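Local coordinates for BAR/IMD domain-containing adapter protein 2-like 2 (Mus musculus, PDB 3OK8), which binds phosphoinositides through its antiparallel dimeric I-BAR (IMD) domain and induces planar or gently curved membrane structures, at residues A42-S47 with D90-V95; A49-F54 with T83-N88. One frame throughout, in Å; residues are numbered along the deposited sequence. Where two conformers were deposited one is given.

Contact 1 of 2, residues A42-S47 with D90-V95; sequences AFHALS and DLEVVV
Leu91 opens the contact by sending one methyl, CD2, to CE1 of the Phe43 ring, 4.2 Å away. An apolar, branched residue suits the place because its CD2 meets that ring while the side chain also touches Phe203 of helix 153-217. One residue on, Glu92 sits at the margin. In the conformer given, one of two, its chain runs extended beyond CG and crosses His44 at about a right angle; OE2 then comes up at the edge of the imidazole, near its plane, 3.6 Å from ND1. This approach is tentative, and no hydrogen bond forms. The other oxygen, OE1, is 4.1 Å from Ser47 OG, again without a bond. Val95, a buried residue, closes the segment. Its CG2, anti to the carbonyl carbon, lies over one face of the Phe43 ring in a CH-pi contact, 4.2 Å from the centroid, while CG1 reaches CE1 of His44 at 4.3 Å. The axes of these two helical segments run nearly antiparallel, 11.3 Å apart at closest approach, and Phe43 is long enough for its ring to reach Leu91 and Val95 across that spacing. Phe43 also packs on Leu46 of the second subunit, so this side chain belongs to both the bundle and the dimer interface. The pair is therefore held mainly by apolar packing of Phe43, Leu91 and Val95; any attraction between Glu92 and a protonated His44 would probably be loose.

Contact 2 of 2, residues A49-F54 with T83-N88; sequences AAEVYF and TQRHLN
Gln84 lies against Phe54 and Ala50, and of all the residues here it has the most surface buried across the contact. CG stands anti to the backbone N (chi1 173°), which brings it to 3.3 Å from Phe54 CD2, and the bend at chi2 turns CD, and with it the amide, alongside the ring. CB sits above one face, 3.9 Å from the ring centroid, in a CH-pi contact. The amide plane is within 4° of the ring plane. The amide oxygen OE1 rests 3.5 Å from Ala50 CB, where a small residue lets the amide approach the opposite helix closely. A glutamine fits because its methylenes serve the aromatic face while NE2 makes a weak hydrogen bond to Ser81 O. Tyr53 CD1 backs the opposite face of Phe54. Glu51, next in buried surface, crosses Gln84 at about a right angle, with OE1 4.2 Å from NE2. An alanine in place of Gln84 would probably leave a gap beside Ala50 and Phe54 CD2, where CG and the amide had packed. The segments, 165° apart in direction, join helix 5-66 to helix 71-147 as antiparallel neighbours in the three-helix bundle of the IMD, and Ala50 also packs on Tyr39 of the second subunit. With no hydrogen bond crossing between the segments, the contact depends on van der Waals and CH-pi packing, and the charged groups stay at its margin, the Arg85 guanidinium paired with Asp82 in a salt bridge.

In the fold
From the N terminus, helix 5-66 presents first residues 42-47 and then 49-54; the chain turns between residues 66 and 71 and returns along helix 71-147, which offers 83-88 before 90-95. Contact 2 therefore closes the shorter loop, nested inside the one closed by contact 1, as expected of an antiparallel helical hairpin. Their centres are about 11 Å apart, and Ser47 packs on Asn88 where they meet. Helix 153-217 completes the three-helix bundle by packing on the helix 71-147 side of both. The second subunit approaches helix 5-66 at both contacts, tying the hairpin into the antiparallel IMD dimer; Tyr53 is hydrogen-bonded to His193 of that subunit.

Contact 1 of 2, residues A42-S47 with D90-V95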
ATOM      1  N   ALA A  42      -5.476  -4.660   7.428  1.00 33.19           N
ATOM      2  CA  ALA A  42      -4.078  -4.372   7.102  1.00 40.32           C
ATOM      3  C   ALA A  42      -3.930  -3.011   6.451  1.00 47.15           C
ATOM      4  O   ALA A  42      -3.024  -2.261   6.809  1.00 49.96           O
ATOM      5  CB  ALA A  42      -3.474  -5.445   6.217  1.00 29.19           C
ATOM      6  N   PHE A  43      -4.798  -2.703   5.482  1.00 39.51           N
ATOM      7  CA  PHE A  43      -4.828  -1.381   4.853  1.00 36.81           C
ATOM      8  C   PHE A  43      -4.962  -0.257   5.875  1.00 41.86           C
ATOM      9  O   PHE A  43      -4.256   0.741   5.802  1.00 36.27           O
ATOM     10  CB  PHE A  43      -6.016  -1.250   3.899  1.00 40.75           C
ATOM     11  CG  PHE A  43      -5.718  -1.613   2.469  1.00 58.66           C
ATOM     12  CD1 PHE A  43      -4.864  -0.827   1.699  1.00 66.42           C
ATOM     13  CD2 PHE A  43      -6.341  -2.709   1.874  1.00 67.21           C
ATOM     14  CE1 PHE A  43      -4.608  -1.151   0.363  1.00 69.67           C
ATOM     15  CE2 PHE A  43      -6.095  -3.042   0.541  1.00 64.47           C
ATOM     16  CZ  PHE A  43      -5.221  -2.265  -0.215  1.00 68.89           C
ATOM     17  N   HIS A  44      -5.909  -0.397   6.795  1.00 35.85           N
ATOM     18  CA  HIS A  44      -6.182   0.660   7.759  1.00 41.74           C
ATOM     19  C   HIS A  44      -4.987   0.859   8.700  1.00 42.92           C
ATOM     20  O   HIS A  44      -4.718   1.968   9.159  1.00 36.79           O
ATOM     21  CB  HIS A  44      -7.446   0.334   8.566  1.00 44.52           C
ATOM     22  CG  HIS A  44      -8.718   0.390   7.773  1.00 57.44           C
ATOM     23  ND1 HIS A  44      -9.056   1.461   6.968  1.00 60.48           N
ATOM     24  CD2 HIS A  44      -9.748  -0.485   7.681  1.00 64.41           C
ATOM     25  CE1 HIS A  44     -10.232   1.238   6.414  1.00 67.31           C
ATOM     26  NE2 HIS A  44     -10.674   0.061   6.827  1.00 69.56           N
ATOM     27  N   ALA A  45      -4.292  -0.237   8.986  1.00 34.76           N
ATOM     28  CA  ALA A  45      -3.090  -0.218   9.812  1.00 44.12           C
ATOM     29  C   ALA A  45      -1.914   0.434   9.082  1.00 43.40           C
ATOM     30  O   ALA A  45      -1.116   1.146   9.699  1.00 36.54           O
ATOM     31  CB  ALA A  45      -2.725  -1.631  10.262  1.00 37.97           C
ATOM     32  N   LEU A  46      -1.789   0.181   7.777  1.00 29.55           N
ATOM     33  CA  LEU A  46      -0.711   0.807   7.014  1.00 40.94           C
ATOM     34  C   LEU A  46      -0.932   2.308   6.966  1.00 43.26           C
ATOM     35  O   LEU A  46      -0.014   3.079   7.202  1.00 36.56           O
ATOM     36  CB  LEU A  46      -0.598   0.255   5.595  1.00 29.73           C
ATOM     37  CG  LEU A  46       0.543   0.843   4.750  1.00 35.03           C
ATOM     38  CD1 LEU A  46       1.922   0.320   5.189  1.00 38.29           C
ATOM     39  CD2 LEU A  46       0.334   0.546   3.295  1.00 35.67           C
ATOM     40  N   SER A  47      -2.160   2.722   6.678  1.00 33.80           N
ATOM     41  CA  SER A  47      -2.434   4.141   6.565  1.00 40.42           C
ATOM     42  C   SER A  47      -2.165   4.880   7.891  1.00 40.16           C
ATOM     43  O   SER A  47      -1.836   6.061   7.878  1.00 33.57           O
ATOM     44  CB  SER A  47      -3.858   4.391   6.049  1.00 51.36           C
ATOM     45  OG  SER A  47      -4.795   4.419   7.109  1.00 63.76           O
ATOM     46  N   ASP A  90      -6.589   9.649  -1.374  1.00 29.31           N
ATOM     47  CA  ASP A  90      -6.812   9.037  -2.665  1.00 44.78           C
ATOM     48  C   ASP A  90      -6.955   7.544  -2.518  1.00 47.27           C
ATOM     49  O   ASP A  90      -7.780   6.925  -3.188  1.00 34.04           O
ATOM     50  CB  ASP A  90      -5.623   9.319  -3.582  1.00 39.49           C
ATOM     51  CG  ASP A  90      -5.741  10.644  -4.301  1.00 64.15           C
ATOM     52  OD1 ASP A  90      -6.803  11.294  -4.174  1.00 73.29           O
ATOM     53  OD2 ASP A  90      -4.771  11.035  -4.990  1.00 73.44           O
ATOM     54  N   LEU A  91      -6.134   6.962  -1.650  1.00 36.34           N
ATOM     55  CA  LEU A  91      -6.117   5.522  -1.540  1.00 45.38           C
ATOM     56  C   LEU A  91      -7.285   4.988  -0.718  1.00 50.31           C
ATOM     57  O   LEU A  91      -7.800   3.914  -1.017  1.00 54.32           O
ATOM     58  CB  LEU A  91      -4.786   5.005  -1.005  1.00 47.86           C
ATOM     59  CG  LEU A  91      -4.720   3.469  -1.013  1.00 54.12           C
ATOM     60  CD1 LEU A  91      -4.587   2.942  -2.439  1.00 51.20           C
ATOM     61  CD2 LEU A  91      -3.608   2.928  -0.118  1.00 52.72           C
ATOM     62  N   GLU A  92      -7.711   5.727   0.306  0.50 46.56           N
ATOM     63  CA  GLU A  92      -8.848   5.271   1.107  0.50 50.38           C
ATOM     64  C   GLU A  92     -10.158   5.389   0.305  0.50 54.93           C
ATOM     65  O   GLU A  92     -11.247   5.111   0.820  0.50 56.66           O
ATOM     66  CB  GLU A  92      -8.913   5.982   2.466  0.50 52.44           C
ATOM     67  CG  GLU A  92      -9.201   5.032   3.647  0.50 53.28           C
ATOM     68  CD  GLU A  92      -8.576   5.485   4.974  0.50 49.16           C
ATOM     69  OE1 GLU A  92      -7.664   6.344   4.970  0.50 29.74           O
ATOM     70  OE2 GLU A  92      -8.999   4.967   6.032  0.50 52.61           O
ATOM     71  N   VAL A  93     -10.041   5.777  -0.966  1.00 49.73           N
ATOM     72  CA  VAL A  93     -11.177   5.763  -1.881  1.00 60.30           C
ATOM     73  C   VAL A  93     -11.307   4.392  -2.514  1.00 62.83           C
ATOM     74  O   VAL A  93     -12.382   3.802  -2.528  1.00 71.15           O
ATOM     75  CB  VAL A  93     -11.028   6.799  -3.011  1.00 58.74           C
ATOM     76  CG1 VAL A  93     -12.279   6.811  -3.874  1.00 52.62           C
ATOM     77  CG2 VAL A  93     -10.725   8.194  -2.435  1.00 48.21           C
ATOM     78  N   VAL A  94     -10.195   3.899  -3.046  1.00 57.33           N
ATOM     79  CA  VAL A  94     -10.095   2.539  -3.563  1.00 50.07           C
ATOM     80  C   VAL A  94     -10.437   1.505  -2.486  1.00 48.93           C
ATOM     81  O   VAL A  94     -11.130   0.516  -2.752  1.00 46.18           O
ATOM     82  CB  VAL A  94      -8.659   2.285  -4.033  1.00 50.16           C
ATOM     83  CG1 VAL A  94      -8.533   0.931  -4.717  1.00 48.15           C
ATOM     84  CG2 VAL A  94      -8.191   3.429  -4.933  1.00 35.59           C
ATOM     85  N   VAL A  95      -9.915   1.727  -1.279  1.00 34.43           N
ATOM     86  CA  VAL A  95     -10.190   0.871  -0.128  1.00 33.42           C
ATOM     87  C   VAL A  95     -11.678   0.857   0.202  1.00 37.87           C
ATOM     88  O   VAL A  95     -12.220  -0.153   0.669  1.00 42.52           O
ATOM     89  CB  VAL A  95      -9.422   1.339   1.138  1.00 42.31           C
ATOM     90  CG1 VAL A  95      -9.637   0.365   2.280  1.00 46.32           C
ATOM     91  CG2 VAL A  95      -7.929   1.510   0.849  1.00 40.48           C
TER

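Contact 2 of 2, residues A49-F54 with T83-N88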
ATOM      1  N   ALA A  49       0.242   3.913  10.445  1.00 27.00           N
ATOM      2  CA  ALA A  49       1.691   3.940  10.491  1.00 32.71           C
ATOM      3  C   ALA A  49       2.285   4.986   9.565  1.00 31.05           C
ATOM      4  O   ALA A  49       3.310   5.566   9.888  1.00 44.28           O
ATOM      5  CB  ALA A  49       2.245   2.582  10.136  1.00 21.80           C
ATOM      6  N   ALA A  50       1.664   5.208   8.409  1.00 27.06           N
ATOM      7  CA  ALA A  50       2.123   6.244   7.486  1.00 28.21           C
ATOM      8  C   ALA A  50       1.825   7.623   8.038  1.00 33.79           C
ATOM      9  O   ALA A  50       2.683   8.497   8.024  1.00 29.31           O
ATOM     10  CB  ALA A  50       1.476   6.084   6.110  1.00 27.26           C
ATOM     11  N   GLU A  51       0.604   7.820   8.522  1.00 30.02           N
ATOM     12  CA  GLU A  51       0.207   9.110   9.047  1.00 30.51           C
ATOM     13  C   GLU A  51       1.054   9.537  10.258  1.00 38.30           C
ATOM     14  O   GLU A  51       1.367  10.720  10.413  1.00 32.39           O
ATOM     15  CB  GLU A  51      -1.284   9.094   9.381  1.00 45.74           C
ATOM     16  CG  GLU A  51      -1.812  10.376  10.003  1.00 60.74           C
ATOM     17  CD  GLU A  51      -1.993  11.508   8.999  1.00 73.34           C
ATOM     18  OE1 GLU A  51      -2.178  11.229   7.789  1.00 80.94           O
ATOM     19  OE2 GLU A  51      -1.968  12.683   9.432  1.00 69.70           O
ATOM     20  N   VAL A  52       1.435   8.579  11.099  1.00 29.89           N
ATOM     21  CA  VAL A  52       2.245   8.890  12.274  1.00 39.08           C
ATOM     22  C   VAL A  52       3.684   9.185  11.858  1.00 39.27           C
ATOM     23  O   VAL A  52       4.308  10.117  12.358  1.00 32.77           O
ATOM     24  CB  VAL A  52       2.204   7.776  13.348  1.00 42.06           C
ATOM     25  CG1 VAL A  52       0.805   7.646  13.932  1.00 37.95           C
ATOM     26  CG2 VAL A  52       2.649   6.443  12.771  1.00 44.76           C
ATOM     27  N   TYR A  53       4.208   8.394  10.932  1.00 24.26           N
ATOM     28  CA  TYR A  53       5.514   8.680  10.360  1.00 33.22           C
ATOM     29  C   TYR A  53       5.620  10.074   9.731  1.00 39.84           C
ATOM     30  O   TYR A  53       6.546  10.846  10.025  1.00 31.29           O
ATOM     31  CB  TYR A  53       5.850   7.643   9.307  1.00 28.59           C
ATOM     32  CG  TYR A  53       7.237   7.790   8.739  1.00 29.35           C
ATOM     33  CD1 TYR A  53       7.459   8.470   7.540  1.00 29.68           C
ATOM     34  CD2 TYR A  53       8.325   7.229   9.390  1.00 30.56           C
ATOM     35  CE1 TYR A  53       8.741   8.584   7.015  1.00 27.29           C
ATOM     36  CE2 TYR A  53       9.602   7.331   8.874  1.00 31.60           C
ATOM     37  CZ  TYR A  53       9.811   8.015   7.699  1.00 30.80           C
ATOM     38  OH  TYR A  53      11.097   8.099   7.217  1.00 36.76           O
ATOM     39  N   PHE A  54       4.690  10.406   8.846  1.00 36.14           N
ATOM     40  CA  PHE A  54       4.804  11.692   8.154  1.00 31.98           C
ATOM     41  C   PHE A  54       4.422  12.892   9.020  1.00 32.26           C
ATOM     42  O   PHE A  54       4.885  14.006   8.787  1.00 35.28           O
ATOM     43  CB  PHE A  54       4.118  11.674   6.790  1.00 29.21           C
ATOM     44  CG  PHE A  54       4.990  11.089   5.714  1.00 36.41           C
ATOM     45  CD1 PHE A  54       6.022  11.832   5.157  1.00 36.20           C
ATOM     46  CD2 PHE A  54       4.826   9.782   5.303  1.00 22.76           C
ATOM     47  CE1 PHE A  54       6.857  11.289   4.178  1.00 32.16           C
ATOM     48  CE2 PHE A  54       5.648   9.236   4.319  1.00 26.80           C
ATOM     49  CZ  PHE A  54       6.662   9.989   3.761  1.00 38.94           C
ATOM     50  N   THR A  83       1.863  15.797   1.015  1.00 38.54           N
ATOM     51  CA  THR A  83       1.680  14.910  -0.140  1.00 43.79           C
ATOM     52  C   THR A  83       1.232  13.520   0.269  1.00 46.44           C
ATOM     53  O   THR A  83       0.300  12.958  -0.319  1.00 41.35           O
ATOM     54  CB  THR A  83       2.975  14.732  -0.944  1.00 38.87           C
ATOM     55  OG1 THR A  83       3.422  16.005  -1.411  1.00 27.17           O
ATOM     56  CG2 THR A  83       2.745  13.803  -2.155  1.00 29.97           C
ATOM     57  N   GLN A  84       1.915  12.956   1.261  1.00 31.41           N
ATOM     58  CA  GLN A  84       1.556  11.640   1.733  1.00 37.37           C
ATOM     59  C   GLN A  84       0.117  11.692   2.246  1.00 40.75           C
ATOM     60  O   GLN A  84      -0.684  10.803   1.958  1.00 31.41           O
ATOM     61  CB  GLN A  84       2.544  11.136   2.790  1.00 43.18           C
ATOM     62  CG  GLN A  84       2.118   9.819   3.452  1.00 41.60           C
ATOM     63  CD  GLN A  84       1.034  10.041   4.489  1.00 53.50           C
ATOM     64  OE1 GLN A  84       0.286   9.125   4.841  1.00 58.68           O
ATOM     65  NE2 GLN A  84       0.941  11.277   4.985  1.00 53.23           N
ATOM     66  N   ARG A  85      -0.245  12.752   2.968  1.00 34.47           N
ATOM     67  CA  ARG A  85      -1.628  12.872   3.421  0.70 41.30           C
ATOM     68  C   ARG A  85      -2.606  12.785   2.248  1.00 51.63           C
ATOM     69  O   ARG A  85      -3.628  12.119   2.340  1.00 49.21           O
ATOM     70  CB  ARG A  85      -1.846  14.153   4.208  0.70 44.59           C
ATOM     71  CG  ARG A  85      -3.191  14.223   4.901  0.70 48.29           C
ATOM     72  CD  ARG A  85      -3.205  15.311   5.975  0.70 55.38           C
ATOM     73  NE  ARG A  85      -2.868  16.641   5.461  0.70 58.41           N
ATOM     74  CZ  ARG A  85      -1.768  17.320   5.787  0.70 65.13           C
ATOM     75  NH1 ARG A  85      -1.558  18.524   5.275  0.70 66.81           N
ATOM     76  NH2 ARG A  85      -0.877  16.801   6.628  0.70 65.69           N
ATOM     77  N   HIS A  86      -2.271  13.427   1.131  1.00 47.61           N
ATOM     78  CA  HIS A  86      -3.141  13.423  -0.053  1.00 44.44           C
ATOM     79  C   HIS A  86      -3.254  12.052  -0.699  1.00 46.55           C
ATOM     80  O   HIS A  86      -4.357  11.595  -0.974  1.00 42.85           O
ATOM     81  CB  HIS A  86      -2.664  14.430  -1.095  1.00 39.93           C
ATOM     82  CG  HIS A  86      -2.682  15.845  -0.612  1.00 63.15           C
ATOM     83  ND1 HIS A  86      -3.811  16.434  -0.084  1.00 72.27           N
ATOM     84  CD2 HIS A  86      -1.714  16.793  -0.587  1.00 72.68           C
ATOM     85  CE1 HIS A  86      -3.536  17.683   0.252  1.00 78.49           C
ATOM     86  NE2 HIS A  86      -2.269  17.924  -0.041  1.00 78.11           N
ATOM     87  N   LEU A  87      -2.108  11.416  -0.952  1.00 40.57           N
ATOM     88  CA  LEU A  87      -2.057  10.086  -1.563  1.00 46.33           C
ATOM     89  C   LEU A  87      -2.871   9.101  -0.754  1.00 46.56           C
ATOM     90  O   LEU A  87      -3.404   8.137  -1.287  1.00 53.20           O
ATOM     91  CB  LEU A  87      -0.613   9.575  -1.652  1.00 44.58           C
ATOM     92  CG  LEU A  87       0.260   9.991  -2.846  1.00 47.99           C
ATOM     93  CD1 LEU A  87       0.354  11.504  -2.962  1.00 49.53           C
ATOM     94  CD2 LEU A  87       1.653   9.386  -2.740  1.00 44.06           C
ATOM     95  N   ASN A  88      -2.937   9.341   0.549  1.00 48.74           N
ATOM     96  CA  ASN A  88      -3.684   8.477   1.442  1.00 45.99           C
ATOM     97  C   ASN A  88      -5.173   8.721   1.332  1.00 45.63           C
ATOM     98  O   ASN A  88      -5.969   7.783   1.434  1.00 43.24           O
ATOM     99  CB  ASN A  88      -3.254   8.683   2.888  1.00 51.96           C
ATOM    100  CG  ASN A  88      -3.915   7.703   3.830  1.00 51.29           C
ATOM    101  OD1 ASN A  88      -4.757   8.076   4.652  1.00 59.56           O
ATOM    102  ND2 ASN A  88      -3.548   6.436   3.711  1.00 51.80           N
TER